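Local coordinates for glucose-inhibited division protein A-related protein, probable oxidoreductase (Thermus thermophilus, PDB 2CUL), which binds flavin-adenine dinucleotide in a Rossmann-type fold and is probably an oxidoreductase related to the glucose-inhibited division protein GidA, at residues F158-E164 / V178-H184. Residue numbers count along the deposited sequence, not the author numbering.
Sequences FRFVERE and VRYLAFH. With FAD (flavin-adenine dinucleotide), chain B.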
# COMPACT_ATOMS: atom_id res chain seq x y z
N PHE A 158 13.19 7.28 10.93
CA PHE A 158 13.20 6.10 10.08
C PHE A 158 14.28 6.16 9.00
O PHE A 158 14.52 7.21 8.41
CB PHE A 158 11.83 5.92 9.42
CG PHE A 158 10.78 5.38 10.35
CD1 PHE A 158 10.70 4.01 10.60
CD2 PHE A 158 9.89 6.24 10.98
CE1 PHE A 158 9.73 3.51 11.48
CE2 PHE A 158 8.92 5.75 11.85
CZ PHE A 158 8.84 4.38 12.10
N ARG A 159 14.93 5.02 8.77
CA ARG A 159 15.98 4.90 7.77
C ARG A 159 15.43 4.26 6.49
O ARG A 159 14.57 3.39 6.56
CB ARG A 159 17.13 4.04 8.30
CG ARG A 159 17.85 4.61 9.51
CD ARG A 159 18.44 5.98 9.22
NE ARG A 159 19.63 6.24 10.03
CZ ARG A 159 20.31 7.38 10.01
NH1 ARG A 159 19.92 8.37 9.22
NH2 ARG A 159 21.39 7.52 10.77
N PHE A 160 15.96 4.68 5.35
CA PHE A 160 15.51 4.16 4.06
C PHE A 160 16.67 3.79 3.13
O PHE A 160 17.80 4.25 3.32
CB PHE A 160 14.65 5.21 3.35
CG PHE A 160 13.43 5.61 4.11
CD1 PHE A 160 12.23 4.93 3.92
CD2 PHE A 160 13.48 6.64 5.04
CE1 PHE A 160 11.09 5.28 4.65
CE2 PHE A 160 12.35 7.00 5.78
CZ PHE A 160 11.15 6.31 5.58
N VAL A 161 16.37 2.96 2.14
CA VAL A 161 17.35 2.55 1.15
C VAL A 161 16.76 2.88 -0.22
O VAL A 161 15.55 2.86 -0.39
CB VAL A 161 17.67 1.03 1.23
CG1 VAL A 161 18.32 0.71 2.56
CG2 VAL A 161 16.41 0.21 1.04
N GLU A 162 17.62 3.19 -1.18
CA GLU A 162 17.16 3.53 -2.52
C GLU A 162 16.93 2.31 -3.39
O GLU A 162 17.74 1.38 -3.40
CB GLU A 162 18.15 4.47 -3.21
CG GLU A 162 18.24 5.85 -2.58
CD GLU A 162 19.12 6.79 -3.38
OE1 GLU A 162 18.83 7.01 -4.57
OE2 GLU A 162 20.10 7.31 -2.80
N ARG A 163 15.83 2.32 -4.13
CA ARG A 163 15.47 1.23 -5.03
C ARG A 163 15.00 1.83 -6.35
O ARG A 163 14.76 3.04 -6.44
CB ARG A 163 14.35 0.38 -4.43
CG ARG A 163 14.74 -0.39 -3.17
CD ARG A 163 15.84 -1.40 -3.46
NE ARG A 163 16.14 -2.24 -2.31
CZ ARG A 163 17.15 -3.11 -2.27
NH1 ARG A 163 17.96 -3.24 -3.32
NH2 ARG A 163 17.36 -3.84 -1.18
N GLU A 164 14.88 0.99 -7.37
CA GLU A 164 14.43 1.47 -8.67
C GLU A 164 13.63 0.41 -9.41
O GLU A 164 13.94 -0.78 -9.34
CB GLU A 164 15.63 1.88 -9.54
CG GLU A 164 15.23 2.44 -10.90
CD GLU A 164 16.43 2.79 -11.77
OE1 GLU A 164 17.12 1.86 -12.24
OE2 GLU A 164 16.68 4.00 -11.98
N VAL A 178 11.34 4.51 -12.12
CA VAL A 178 10.92 5.18 -10.91
C VAL A 178 11.88 4.83 -9.78
O VAL A 178 12.01 3.67 -9.40
CB VAL A 178 9.50 4.76 -10.45
CG1 VAL A 178 9.19 5.40 -9.10
CG2 VAL A 178 8.46 5.21 -11.47
N ARG A 179 12.58 5.84 -9.27
CA ARG A 179 13.48 5.63 -8.15
C ARG A 179 12.67 5.99 -6.92
O ARG A 179 11.98 7.01 -6.90
CB ARG A 179 14.73 6.51 -8.27
CG ARG A 179 15.67 6.06 -9.37
CD ARG A 179 17.00 6.79 -9.30
NE ARG A 179 17.93 6.32 -10.32
CZ ARG A 179 19.17 6.77 -10.46
NH1 ARG A 179 19.64 7.71 -9.65
NH2 ARG A 179 19.95 6.29 -11.42
N TYR A 180 12.72 5.14 -5.91
CA TYR A 180 11.94 5.37 -4.71
C TYR A 180 12.69 4.90 -3.48
O TYR A 180 13.77 4.30 -3.58
CB TYR A 180 10.60 4.63 -4.82
CG TYR A 180 10.74 3.12 -4.88
CD1 TYR A 180 10.66 2.35 -3.72
CD2 TYR A 180 11.01 2.48 -6.09
CE1 TYR A 180 10.83 0.97 -3.76
CE2 TYR A 180 11.18 1.09 -6.14
CZ TYR A 180 11.09 0.34 -4.97
OH TYR A 180 11.28 -1.02 -5.02
N LEU A 181 12.12 5.18 -2.32
CA LEU A 181 12.73 4.79 -1.06
C LEU A 181 11.90 3.72 -0.35
O LEU A 181 10.68 3.82 -0.28
CB LEU A 181 12.87 5.99 -0.14
CG LEU A 181 13.77 7.13 -0.62
CD1 LEU A 181 13.83 8.21 0.46
CD2 LEU A 181 15.16 6.59 -0.91
N ALA A 182 12.59 2.70 0.15
CA ALA A 182 11.94 1.63 0.88
C ALA A 182 12.52 1.65 2.29
O ALA A 182 13.67 2.05 2.48
CB ALA A 182 12.22 0.29 0.23
N PHE A 183 11.72 1.24 3.27
CA PHE A 183 12.21 1.20 4.65
C PHE A 183 13.43 0.29 4.69
O PHE A 183 13.45 -0.78 4.08
CB PHE A 183 11.13 0.62 5.57
CG PHE A 183 10.03 1.58 5.90
CD1 PHE A 183 10.23 2.60 6.82
CD2 PHE A 183 8.78 1.46 5.29
CE1 PHE A 183 9.21 3.49 7.14
CE2 PHE A 183 7.75 2.35 5.59
CZ PHE A 183 7.96 3.36 6.52
N HIS A 184 14.45 0.72 5.42
CA HIS A 184 15.66 -0.08 5.56
C HIS A 184 15.25 -1.41 6.20
O HIS A 184 14.40 -1.44 7.10
CB HIS A 184 16.66 0.66 6.45
CG HIS A 184 18.01 0.01 6.52
ND1 HIS A 184 18.24 -1.15 7.22
CD2 HIS A 184 19.19 0.36 5.96
CE1 HIS A 184 19.51 -1.49 7.09
NE2 HIS A 184 20.11 -0.59 6.34
PA FAD B . 1.22 0.08 -5.15
O1A FAD B . 1.97 1.08 -5.91
O2A FAD B . 0.47 -0.98 -5.88
O5B FAD B . 0.17 0.81 -4.19
C5B FAD B . 0.60 1.88 -3.35
C4B FAD B . -0.65 2.69 -3.04
O4B FAD B . -0.33 3.56 -1.95
C3B FAD B . -1.13 3.60 -4.19
O3B FAD B . -2.51 3.44 -4.45
C2B FAD B . -0.76 4.97 -3.71
O2B FAD B . -1.49 6.04 -4.28
C1B FAD B . -0.93 4.82 -2.20
N9A FAD B . -0.22 5.81 -1.40
C8A FAD B . 1.13 6.06 -1.39
N7A FAD B . 1.46 7.03 -0.54
C5A FAD B . 0.26 7.42 0.02
C6A FAD B . -0.05 8.40 0.99
N6A FAD B . 0.84 9.18 1.57
N1A FAD B . -1.39 8.54 1.34
C2A FAD B . -2.35 7.75 0.75
N3A FAD B . -2.10 6.79 -0.18
C4A FAD B . -0.79 6.67 -0.51
N1 FAD B . 5.63 -5.71 -10.83
C2 FAD B . 5.06 -6.54 -11.77
O2 FAD B . 4.66 -7.64 -11.48
N3 FAD B . 4.97 -6.09 -13.10
C4 FAD B . 5.41 -4.85 -13.53
O4 FAD B . 5.29 -4.51 -14.72
C4X FAD B . 5.99 -4.00 -12.56
N5 FAD B . 6.46 -2.75 -12.92
C5X FAD B . 7.03 -1.91 -11.98
C6 FAD B . 7.50 -0.66 -12.37
C7 FAD B . 8.08 0.24 -11.45
C7M FAD B . 8.56 1.58 -11.94
C8 FAD B . 8.19 -0.17 -10.07
C8M FAD B . 8.79 0.73 -9.03
C9 FAD B . 7.73 -1.44 -9.67
C9A FAD B . 7.14 -2.34 -10.60
N10 FAD B . 6.65 -3.64 -10.23
C10 FAD B . 6.08 -4.47 -11.21
C1' FAD B . 6.75 -4.16 -8.80
C2' FAD B . 5.47 -4.23 -7.94
O2' FAD B . 4.69 -5.33 -8.34
C3' FAD B . 4.62 -2.95 -8.03
O3' FAD B . 5.37 -1.80 -7.62
C4' FAD B . 3.36 -2.99 -7.14
O4' FAD B . 2.46 -1.94 -7.47
C5' FAD B . 3.80 -2.90 -5.66
O5' FAD B . 2.64 -2.99 -4.81
P FAD B . 2.43 -2.04 -3.56
O1P FAD B . 1.17 -2.51 -2.96
O2P FAD B . 3.64 -2.05 -2.66
O3P FAD B . 2.28 -0.59 -4.14
O HOH W 1 12.19 -2.24 -7.19
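A salt bridge joins E164 to R179 across a non-hydrogen-bonded pair, R179 NE donating to E164 OE2 at 3.1 Å; the long side chains suit this solvent-facing side, and the carboxylate also pairs with R177. V161/A182 and R163/Y180 are hydrogen-bonded antiparallel pairs with two reciprocal bonds each, the N of either residue meeting the O of its partner at 2.9 to 3.0 Å. H184 N to R159 O (2.9 Å) extends the ladder beyond the strands. A water links the strands, accepting from Y180 OH (2.7 Å) and donating to E164 O (3.1 Å). They form a β-hairpin, 160-167 with 176-183, at one border of a four-stranded antiparallel sheet separate from the larger Rossmann-type sheet; the strands twist, their axes 141° apart, and the CA-to-CB bonds of F160 and F183 diverge. The inner strand of the hairpin, 176-183, reaches the flavin: V178 CB lies 3.6 Å from FAD C7M and Y180 CE2 3.8 Å from FAD C8M, apolar surfaces suiting the dimethylbenzene end. The aliphatic R163 CB covers the Y180 ring face in a CH-pi contact, 3.7 Å from its centroid, while the guanidinium leads away. Farther along, the apolar F158, F160 and F183 suit the side packed against helix 148-155, whose L153 touches all three side chains; F183 turns its edge to the F158 face in an offset edge-to-face pair.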